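Local coordinates for protein D-glycero-D-manno-heptose 1-phosphate kinase (Bacteroides thetaiotaomicron, PDB 3K85) that probably transfers a phosphate group from ATP to a sugar substrate, as a sugar kinase of the GHMP family, at residues A[6-12]-A[35-41]; A[50-54]-A[65-69]; A[194-200]-A[309-315]. One frame throughout, in Å; residues are numbered along the deposited sequence.

Interaction 1 of 3, residues A[6-12]-A[35-41]; sequences SKAPLRL and ATINLYA
Lys-7 lays the end of its side chain flat over the ring of Tyr-40. Lys-7 CE stands 3.4 Å from the Tyr-40 ring centroid and only 9° off the ring normal, a CH-pi contact, and Lys-7 NZ follows at 3.9 Å from the same Tyr-40 centroid, still over the face, as a cation-pi pair. The torsions explain the reach: CG sits between the backbone N and the carbonyl carbon (chi1 62°), and a bend at chi3 (-89°) turns the last two atoms across the ring. Pro-9 comes to the same ring obliquely, its CB 3.7 Å from Tyr-40 CE1, while its CG presses on the methyl of Thr-36, a tight fit at 3.5 Å from CG to CG2. That methyl lies beside its backbone N, and OG1 sits between the backbone N and the carbonyl carbon, where it hydrogen-bonds to Ile-332 O and Gly-168 N.

Leu-10 and Leu-12 belong to the other face. Leu-10 CD1 packs against Leu-39 CB at 3.6 Å, and Leu-12 meets Ile-37 at about a right angle, CD1 to CD1. Helix 115-131 covers part of this side through Thr-118. Antiparallel backbone bonds hold both halves: Ala-8 and Ala-41 exchange a pair, as do Leu-12 and Ala-35. Where the chain turns a corner at Asn-38, Leu-10 is served by two different residues, its N reaching Leu-39 O at 2.8 Å and its O accepting from Ile-37 N at 2.9 Å.

Strand 6-12 thus pairs first with 39-41 and then with 35-37, inside the large mixed sheet. Chemically the two faces differ: the leucine side chains meet those of Ile-37 and Leu-39 by apolar packing, over and above the backbone bonds, whereas the electron-rich face of Tyr-40 probably helps to stabilise the ammonium charge of Lys-7.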
loop_
_atom_site.group_PDB
_atom_site.type_symbol
_atom_site.label_atom_id
_atom_site.label_comp_id
_atom_site.label_asym_id
_atom_site.label_seq_id
_atom_site.Cartn_x
_atom_site.Cartn_y
_atom_site.Cartn_z
ATOM N N SER A 6 -3.032 -24.945 3.238
ATOM C CA SER A 6 -2.645 -23.663 2.685
ATOM C C SER A 6 -3.612 -23.348 1.577
ATOM O O SER A 6 -4.319 -24.230 1.118
ATOM C CB SER A 6 -1.219 -23.719 2.105
ATOM O OG SER A 6 -1.183 -24.413 0.862
ATOM N N LYS A 7 -3.651 -22.087 1.167
ATOM C CA LYS A 7 -4.498 -21.653 0.067
ATOM C C LYS A 7 -3.915 -20.369 -0.482
ATOM O O LYS A 7 -3.288 -19.598 0.250
ATOM C CB LYS A 7 -5.958 -21.436 0.509
ATOM C CG LYS A 7 -6.171 -20.365 1.543
ATOM C CD LYS A 7 -7.612 -20.342 2.054
ATOM C CE LYS A 7 -8.521 -19.460 1.228
ATOM N NZ LYS A 7 -9.825 -19.251 1.933
ATOM N N ALA A 8 -4.106 -20.151 -1.778
ATOM C CA ALA A 8 -3.596 -18.957 -2.440
ATOM C C ALA A 8 -4.674 -18.441 -3.368
ATOM O O ALA A 8 -5.404 -19.222 -3.973
ATOM C CB ALA A 8 -2.324 -19.288 -3.233
ATOM N N PRO A 9 -4.787 -17.116 -3.501
ATOM C CA PRO A 9 -5.811 -16.555 -4.377
ATOM C C PRO A 9 -5.374 -16.376 -5.824
ATOM O O PRO A 9 -4.184 -16.310 -6.132
ATOM C CB PRO A 9 -6.131 -15.224 -3.703
ATOM C CG PRO A 9 -4.775 -14.781 -3.243
ATOM C CD PRO A 9 -4.165 -16.064 -2.674
ATOM N N LEU A 10 -6.359 -16.310 -6.712
ATOM C CA LEU A 10 -6.112 -16.102 -8.129
ATOM C C LEU A 10 -6.152 -14.591 -8.245
ATOM O O LEU A 10 -6.368 -13.908 -7.250
ATOM C CB LEU A 10 -7.213 -16.745 -8.978
ATOM C CG LEU A 10 -7.344 -18.273 -8.893
ATOM C CD1 LEU A 10 -8.638 -18.698 -9.563
ATOM C CD2 LEU A 10 -6.151 -18.958 -9.561
ATOM N N ARG A 11 -5.958 -14.058 -9.439
ATOM C CA ARG A 11 -5.941 -12.617 -9.575
ATOM C C ARG A 11 -6.528 -12.107 -10.869
ATOM O O ARG A 11 -6.714 -12.854 -11.814
ATOM C CB ARG A 11 -4.499 -12.129 -9.444
ATOM C CG ARG A 11 -3.555 -12.709 -10.493
ATOM C CD ARG A 11 -3.783 -12.052 -11.847
ATOM N NE ARG A 11 -2.975 -12.634 -12.913
ATOM C CZ ARG A 11 -3.473 -13.014 -14.085
ATOM N NH1 ARG A 11 -4.769 -12.875 -14.323
ATOM N NH2 ARG A 11 -2.681 -13.517 -15.021
ATOM N N LEU A 12 -6.811 -10.813 -10.889
ATOM C CA LEU A 12 -7.344 -10.138 -12.056
ATOM C C LEU A 12 -6.225 -9.235 -12.537
ATOM O O LEU A 12 -5.605 -8.531 -11.735
ATOM C CB LEU A 12 -8.537 -9.275 -11.675
ATOM C CG LEU A 12 -9.911 -9.662 -12.199
ATOM C CD1 LEU A 12 -10.079 -11.173 -12.214
ATOM C CD2 LEU A 12 -10.953 -9.004 -11.306
ATOM N N ALA A 35 -4.739 -7.494 -8.814
ATOM C CA ALA A 35 -5.367 -7.669 -7.512
ATOM C C ALA A 35 -5.911 -9.070 -7.362
ATOM O O ALA A 35 -6.568 -9.575 -8.267
ATOM C CB ALA A 35 -6.495 -6.657 -7.360
ATOM N N THR A 36 -5.651 -9.690 -6.218
ATOM C CA THR A 36 -6.137 -11.031 -5.972
ATOM C C THR A 36 -7.638 -11.024 -5.671
ATOM O O THR A 36 -8.178 -10.030 -5.194
ATOM C CB THR A 36 -5.375 -11.670 -4.825
ATOM O OG1 THR A 36 -5.298 -10.745 -3.737
ATOM C CG2 THR A 36 -3.967 -12.053 -5.280
ATOM N N ILE A 37 -8.299 -12.138 -5.976
ATOM C CA ILE A 37 -9.740 -12.285 -5.778
ATOM C C ILE A 37 -10.074 -13.549 -4.976
ATOM O O ILE A 37 -9.242 -14.447 -4.859
ATOM C CB ILE A 37 -10.470 -12.346 -7.137
ATOM C CG1 ILE A 37 -9.985 -13.555 -7.943
ATOM C CG2 ILE A 37 -10.221 -11.060 -7.915
ATOM C CD1 ILE A 37 -10.716 -13.718 -9.274
ATOM N N ASN A 38 -11.296 -13.625 -4.448
ATOM C CA ASN A 38 -11.709 -14.763 -3.627
ATOM C C ASN A 38 -11.870 -16.140 -4.277
ATOM O O ASN A 38 -12.709 -16.936 -3.841
ATOM C CB ASN A 38 -12.992 -14.419 -2.862
ATOM C CG ASN A 38 -14.127 -14.021 -3.774
ATOM O OD1 ASN A 38 -13.959 -13.912 -4.993
ATOM N ND2 ASN A 38 -15.293 -13.784 -3.189
ATOM N N LEU A 39 -11.078 -16.421 -5.307
ATOM C CA LEU A 39 -11.087 -17.734 -5.958
ATOM C C LEU A 39 -9.701 -18.285 -5.635
ATOM O O LEU A 39 -8.693 -17.672 -5.982
ATOM C CB LEU A 39 -11.302 -17.595 -7.469
ATOM C CG LEU A 39 -12.774 -17.573 -7.905
ATOM C CD1 LEU A 39 -13.604 -16.719 -6.952
ATOM C CD2 LEU A 39 -12.873 -17.038 -9.314
ATOM N N TYR A 40 -9.653 -19.446 -4.987
ATOM C CA TYR A 40 -8.390 -20.003 -4.533
ATOM C C TYR A 40 -7.904 -21.357 -5.039
ATOM O O TYR A 40 -8.567 -22.044 -5.817
ATOM C CB TYR A 40 -8.432 -20.088 -3.011
ATOM C CG TYR A 40 -8.847 -18.816 -2.303
ATOM C CD1 TYR A 40 -7.883 -17.921 -1.811
ATOM C CD2 TYR A 40 -10.202 -18.533 -2.056
ATOM C CE1 TYR A 40 -8.252 -16.787 -1.080
ATOM C CE2 TYR A 40 -10.582 -17.396 -1.328
ATOM C CZ TYR A 40 -9.595 -16.530 -0.840
ATOM O OH TYR A 40 -9.941 -15.425 -0.091
ATOM N N ALA A 41 -6.718 -21.713 -4.541
ATOM C CA ALA A 41 -6.051 -22.982 -4.791
ATOM C C ALA A 41 -5.875 -23.482 -3.365
ATOM O O ALA A 41 -5.454 -22.721 -2.492
ATOM C CB ALA A 41 -4.680 -22.759 -5.446
#

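Interaction 2 of 3, residues A[50-54]-A[65-69]; sequences SGRIE and SYLSM
Arg-52 bends back over the opposing strand and can be followed atom by atom. Its CB keeps 3.9 Å from Tyr-66 O, although the bond from CA leads away from that strand. CG meets two oxygens, Ser-65 OG and Tyr-66 O, and Arg-52 CD comes still closer to the carbonyl, 3.1 Å from Tyr-66 O. Bends at chi2 (58°) and chi3 (141°) then fold the chain so that NE passes Leu-67 CD2. The same methyl lies over the centre of one guanidinium face, 3.5 Å from Arg-52 CZ and 3.8 Å from Arg-52 NH2, with the two side chains running side by side in the same direction. The edge of the group faces Tyr-66 N in its plane, two donors, so no bond forms there. NH1 ends close to Ser-65 OG, but the angle is too poor for a hydrogen bond; apolar cover is the clearer feature of this end.

Beneath the arginine, Ile-53 and Tyr-66 bond reciprocally through N and O; Ile-53 N to Tyr-66 O measures 3.0 Å. On their shared face Ile-53 CG2 touches Tyr-66 CB at 3.6 Å, and Tyr-66 OH hydrogen-bonds to Lys-82 NZ. A further bond, Ser-68 N to Gly-51 O at 3.2 Å, extends the pairing past the strand ends. Ser-50 OG accepts from Arg-52 N, forming an ST turn.

With axes 154° apart in direction, this is the open end of an antiparallel beta hairpin, strands 52-57 and 62-67, set at the surface and joined to the rest of the large mixed sheet through the parallel strand 99-105.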
loop_
_atom_site.group_PDB
_atom_site.type_symbol
_atom_site.label_atom_id
_atom_site.label_comp_id
_atom_site.label_asym_id
_atom_site.label_seq_id
_atom_site.Cartn_x
_atom_site.Cartn_y
_atom_site.Cartn_z
ATOM N N SER A 50 4.194 -44.292 6.436
ATOM C CA SER A 50 3.931 -45.453 5.595
ATOM C C SER A 50 5.039 -45.702 4.575
ATOM O O SER A 50 5.130 -46.787 3.999
ATOM C CB SER A 50 2.602 -45.280 4.854
ATOM O OG SER A 50 2.746 -44.421 3.736
ATOM N N GLY A 51 5.877 -44.698 4.352
ATOM C CA GLY A 51 6.952 -44.843 3.390
ATOM C C GLY A 51 6.439 -44.624 1.982
ATOM O O GLY A 51 7.097 -44.973 1.003
ATOM N N ARG A 52 5.253 -44.039 1.874
ATOM C CA ARG A 52 4.660 -43.781 0.566
ATOM C C ARG A 52 4.383 -42.283 0.389
ATOM O O ARG A 52 4.511 -41.496 1.326
ATOM C CB ARG A 52 3.352 -44.577 0.427
ATOM C CG ARG A 52 3.109 -45.217 -0.942
ATOM C CD ARG A 52 4.247 -46.168 -1.331
ATOM N NE ARG A 52 3.793 -47.390 -2.001
ATOM C CZ ARG A 52 3.113 -47.431 -3.147
ATOM N NH1 ARG A 52 2.788 -46.313 -3.784
ATOM N NH2 ARG A 52 2.755 -48.600 -3.659
ATOM N N ILE A 53 4.028 -41.896 -0.827
ATOM C CA ILE A 53 3.700 -40.512 -1.123
ATOM C C ILE A 53 2.464 -40.557 -2.000
ATOM O O ILE A 53 2.528 -40.881 -3.185
ATOM C CB ILE A 53 4.840 -39.789 -1.855
ATOM C CG1 ILE A 53 4.314 -38.485 -2.456
ATOM C CG2 ILE A 53 5.438 -40.693 -2.912
ATOM C CD1 ILE A 53 5.346 -37.713 -3.240
ATOM N N GLU A 54 1.334 -40.230 -1.390
ATOM C CA GLU A 54 0.050 -40.260 -2.064
ATOM C C GLU A 54 -0.387 -38.900 -2.585
ATOM O O GLU A 54 -0.437 -37.924 -1.838
ATOM C CB GLU A 54 -0.990 -40.812 -1.096
ATOM C CG GLU A 54 -0.532 -42.092 -0.418
ATOM C CD GLU A 54 -1.525 -42.603 0.607
ATOM O OE1 GLU A 54 -2.692 -42.855 0.228
ATOM O OE2 GLU A 54 -1.136 -42.756 1.790
ATOM N N SER A 65 -0.364 -43.286 -6.084
ATOM C CA SER A 65 0.506 -43.510 -4.946
ATOM C C SER A 65 1.874 -43.813 -5.559
ATOM O O SER A 65 1.948 -44.420 -6.626
ATOM C CB SER A 65 -0.006 -44.704 -4.141
ATOM O OG SER A 65 0.716 -44.872 -2.937
ATOM N N TYR A 66 2.946 -43.365 -4.909
ATOM C CA TYR A 66 4.311 -43.594 -5.391
ATOM C C TYR A 66 5.200 -43.987 -4.225
ATOM O O TYR A 66 4.924 -43.645 -3.072
ATOM C CB TYR A 66 4.892 -42.332 -6.022
ATOM C CG TYR A 66 4.193 -41.856 -7.267
ATOM C CD1 TYR A 66 4.538 -42.351 -8.522
ATOM C CD2 TYR A 66 3.195 -40.886 -7.194
ATOM C CE1 TYR A 66 3.910 -41.886 -9.677
ATOM C CE2 TYR A 66 2.560 -40.415 -8.339
ATOM C CZ TYR A 66 2.920 -40.915 -9.576
ATOM O OH TYR A 66 2.288 -40.438 -10.705
ATOM N N LEU A 67 6.274 -44.707 -4.528
ATOM C CA LEU A 67 7.210 -45.130 -3.498
ATOM C C LEU A 67 8.003 -43.886 -3.080
ATOM O O LEU A 67 8.534 -43.161 -3.927
ATOM C CB LEU A 67 8.138 -46.204 -4.066
ATOM C CG LEU A 67 7.514 -47.012 -5.211
ATOM C CD1 LEU A 67 8.533 -48.013 -5.739
ATOM C CD2 LEU A 67 6.252 -47.726 -4.736
ATOM N N SER A 68 8.060 -43.635 -1.777
ATOM C CA SER A 68 8.763 -42.471 -1.234
ATOM C C SER A 68 10.202 -42.367 -1.751
ATOM O O SER A 68 11.043 -43.210 -1.439
ATOM C CB SER A 68 8.751 -42.543 0.296
ATOM O OG SER A 68 9.316 -41.389 0.882
HETATM N N MSE A 69 10.470 -41.326 -2.541
HETATM C CA MSE A 69 11.796 -41.094 -3.126
HETATM C C MSE A 69 12.342 -39.704 -2.794
HETATM O O MSE A 69 11.666 -38.905 -2.155
HETATM C CB MSE A 69 11.721 -41.217 -4.645
HETATM C CG MSE A 69 11.128 -42.509 -5.148
HETATM SE SE MSE A 69 11.208 -42.550 -7.065
HETATM C CE MSE A 69 9.297 -42.564 -7.470
#

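Interaction 3 of 3, residues A[194-200]-A[309-315]; sequences ELESSMV and PTRKEEV
Lys-312 stretches from its helix to the turn that follows helix 189-197 and brings its ammonium group to two carbonyls. With CG trans to the backbone N (chi1 174°) and every later torsion extended, the chain runs straight, Lys-312 CD passing 3.2 Å from Ser-197 O. Lys-312 NZ donates to Met-199 O at 2.8 Å, lying 18° from that carbonyl's plane, and a weak second bond at 3.2 Å reaches Glu-196 O. Shortened to an alanine, this position would probably leave Met-199 O and, more weakly, Glu-196 O without their donor, and open a gap along Ser-197 O and Val-200 CG2, which the methylenes now fill.

The other close-packed spot is the ring of Pro-309, whose CG comes within 3.3 Å of Ser-198 OG. That hydroxyl is itself fixed, since Ser-198 OG donates to Glu-194 O at 2.8 Å, four residues back. Ser-197 O meanwhile receives a CA-H...O contact from Pro-309 CA at 3.4 Å.

These pieces sit where a helix passes into an edge strand of a three-stranded antiparallel sheet, ordered 199-202, 303-306, 291-294. Helix 309-320 follows the central strand and packs against that connection. Segment 309-315 lies in the GHMP kinase C-terminal family region. Backbone bonds from Ser-198 to Val-307 and from Val-200 to Phe-305 keep the edge strand beside its neighbour.

Farther along the helix the fit is looser: Val-200 CG2 lies 4.0 Å from both Lys-312 CG and Val-315 CG1, ordinary apolar touches, though both valines are buried and Val-326 and Val-307 pack nearby. The solvent side is at the other end, with the partly exposed Glu-194, Ser-197 and Pro-309; there Glu-194 crosses Pro-309 at about a right angle, its OE2 4.0 Å from Pro-309 CG, a loose touch.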
loop_
_atom_site.group_PDB
_atom_site.type_symbol
_atom_site.label_atom_id
_atom_site.label_comp_id
_atom_site.label_asym_id
_atom_site.label_seq_id
_atom_site.Cartn_x
_atom_site.Cartn_y
_atom_site.Cartn_z
ATOM N N GLU A 194 -16.819 -0.061 -4.442
ATOM C CA GLU A 194 -17.289 0.613 -5.647
ATOM C C GLU A 194 -16.833 -0.146 -6.878
ATOM O O GLU A 194 -17.608 -0.328 -7.814
ATOM C CB GLU A 194 -16.756 2.042 -5.727
ATOM C CG GLU A 194 -17.274 2.820 -6.934
ATOM C CD GLU A 194 -18.779 3.079 -6.875
ATOM O OE1 GLU A 194 -19.451 2.546 -5.963
ATOM O OE2 GLU A 194 -19.291 3.816 -7.748
ATOM N N LEU A 195 -15.569 -0.576 -6.881
ATOM C CA LEU A 195 -15.027 -1.307 -8.015
ATOM C C LEU A 195 -15.717 -2.661 -8.165
ATOM O O LEU A 195 -16.030 -3.079 -9.281
ATOM C CB LEU A 195 -13.512 -1.510 -7.861
ATOM C CG LEU A 195 -12.779 -1.950 -9.139
ATOM C CD1 LEU A 195 -12.690 -0.777 -10.119
ATOM C CD2 LEU A 195 -11.392 -2.448 -8.798
ATOM N N GLU A 196 -15.956 -3.347 -7.048
ATOM C CA GLU A 196 -16.612 -4.650 -7.108
ATOM C C GLU A 196 -18.032 -4.562 -7.670
ATOM O O GLU A 196 -18.450 -5.435 -8.428
ATOM C CB GLU A 196 -16.643 -5.316 -5.728
ATOM C CG GLU A 196 -15.261 -5.632 -5.171
ATOM C CD GLU A 196 -15.304 -6.311 -3.811
ATOM O OE1 GLU A 196 -16.072 -5.855 -2.933
ATOM O OE2 GLU A 196 -14.560 -7.291 -3.617
ATOM N N SER A 197 -18.779 -3.520 -7.319
ATOM C CA SER A 197 -20.142 -3.400 -7.843
ATOM C C SER A 197 -20.157 -2.867 -9.284
ATOM O O SER A 197 -21.200 -2.842 -9.937
ATOM C CB SER A 197 -20.990 -2.502 -6.935
ATOM O OG SER A 197 -20.437 -1.210 -6.833
ATOM N N SER A 198 -18.982 -2.461 -9.767
ATOM C CA SER A 198 -18.813 -1.940 -11.116
ATOM C C SER A 198 -18.183 -2.978 -12.047
ATOM O O SER A 198 -17.859 -2.666 -13.190
ATOM C CB SER A 198 -17.911 -0.701 -11.101
ATOM O OG SER A 198 -18.478 0.368 -10.374
HETATM N N MSE A 199 -18.007 -4.208 -11.580
HETATM C CA MSE A 199 -17.380 -5.215 -12.435
HETATM C C MSE A 199 -18.074 -6.551 -12.605
HETATM O O MSE A 199 -18.686 -7.089 -11.684
HETATM C CB MSE A 199 -15.949 -5.479 -11.977
HETATM C CG MSE A 199 -14.971 -4.405 -12.373
HETATM SE SE MSE A 199 -13.243 -4.679 -11.554
HETATM C CE MSE A 199 -12.964 -6.541 -12.039
ATOM N N VAL A 200 -17.943 -7.090 -13.810
ATOM C CA VAL A 200 -18.526 -8.373 -14.147
ATOM C C VAL A 200 -17.439 -9.282 -14.735
ATOM O O VAL A 200 -16.715 -8.891 -15.653
ATOM C CB VAL A 200 -19.666 -8.205 -15.176
ATOM C CG1 VAL A 200 -20.435 -9.513 -15.325
ATOM C CG2 VAL A 200 -20.595 -7.090 -14.741
ATOM N N PRO A 309 -22.689 0.621 -11.560
ATOM C CA PRO A 309 -23.332 -0.226 -10.551
ATOM C C PRO A 309 -24.843 -0.443 -10.730
ATOM O O PRO A 309 -25.322 -1.579 -10.692
ATOM C CB PRO A 309 -22.992 0.489 -9.249
ATOM C CG PRO A 309 -21.627 1.030 -9.532
ATOM C CD PRO A 309 -21.796 1.603 -10.921
ATOM N N THR A 310 -25.589 0.641 -10.928
ATOM C CA THR A 310 -27.044 0.552 -11.096
ATOM C C THR A 310 -27.449 -0.199 -12.364
ATOM O O THR A 310 -28.629 -0.491 -12.574
ATOM C CB THR A 310 -27.698 1.957 -11.133
ATOM O OG1 THR A 310 -27.135 2.718 -12.209
ATOM C CG2 THR A 310 -27.466 2.697 -9.823
ATOM N N ARG A 311 -26.472 -0.503 -13.213
ATOM C CA ARG A 311 -26.745 -1.223 -14.450
ATOM C C ARG A 311 -26.075 -2.589 -14.473
ATOM O O ARG A 311 -26.238 -3.343 -15.427
ATOM C CB ARG A 311 -26.278 -0.405 -15.663
ATOM C CG ARG A 311 -27.056 0.882 -15.876
ATOM C CD ARG A 311 -26.480 1.735 -17.003
ATOM N NE ARG A 311 -26.522 1.074 -18.307
ATOM C CZ ARG A 311 -27.623 0.575 -18.870
ATOM N NH1 ARG A 311 -28.796 0.648 -18.243
ATOM N NH2 ARG A 311 -27.553 0.014 -20.074
ATOM N N LYS A 312 -25.331 -2.920 -13.422
ATOM C CA LYS A 312 -24.644 -4.201 -13.385
ATOM C C LYS A 312 -25.568 -5.409 -13.519
ATOM O O LYS A 312 -25.301 -6.301 -14.326
ATOM C CB LYS A 312 -23.804 -4.336 -12.108
ATOM C CG LYS A 312 -23.167 -5.720 -11.955
ATOM C CD LYS A 312 -22.189 -5.811 -10.793
ATOM C CE LYS A 312 -21.775 -7.257 -10.567
ATOM N NZ LYS A 312 -20.574 -7.415 -9.684
ATOM N N GLU A 313 -26.646 -5.448 -12.739
ATOM C CA GLU A 313 -27.566 -6.587 -12.789
ATOM C C GLU A 313 -28.068 -6.888 -14.204
ATOM O O GLU A 313 -28.226 -8.053 -14.583
ATOM C CB GLU A 313 -28.763 -6.367 -11.854
ATOM C CG GLU A 313 -29.815 -7.468 -11.933
ATOM C CD GLU A 313 -29.299 -8.845 -11.523
ATOM O OE1 GLU A 313 -28.201 -9.236 -11.966
ATOM O OE2 GLU A 313 -30.004 -9.548 -10.765
ATOM N N GLU A 314 -28.323 -5.834 -14.972
ATOM C CA GLU A 314 -28.791 -5.986 -16.340
ATOM C C GLU A 314 -27.690 -6.708 -17.107
ATOM O O GLU A 314 -27.909 -7.791 -17.651
ATOM C CB GLU A 314 -29.059 -4.613 -16.955
ATOM C CG GLU A 314 -30.436 -4.464 -17.597
ATOM C CD GLU A 314 -31.578 -4.910 -16.687
ATOM O OE1 GLU A 314 -31.844 -6.127 -16.603
ATOM O OE2 GLU A 314 -32.209 -4.042 -16.049
ATOM N N VAL A 315 -26.502 -6.112 -17.133
ATOM C CA VAL A 315 -25.365 -6.711 -17.814
ATOM C C VAL A 315 -25.227 -8.184 -17.431
ATOM O O VAL A 315 -25.142 -9.058 -18.297
ATOM C CB VAL A 315 -24.051 -5.967 -17.453
ATOM C CG1 VAL A 315 -22.848 -6.715 -18.012
ATOM C CG2 VAL A 315 -24.086 -4.546 -18.011
#

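In the fold
From the N terminus, interaction 1 comes first, closing a loop of 22 residues as strand 4-15 meets strands 30-37 and 39-47. The chain then runs from strand 39-47 into strand 52-57, and interaction 2 closes a short hairpin on the same mixed sheet, its centre about 30 Å from that of interaction 1. Interaction 3 closes much later, spanning 108 residues to bring helix 309-320 against the end of helix 189-197 and strand 199-202. The three follow in series, with no nesting or crossing. Interactions 1 and 3 touch where Leu-12 CD2 packs 3.3 Å from Met-199 CE, linking the two sheets; interactions 2 and 3 lie on opposite sides of the chain's centre.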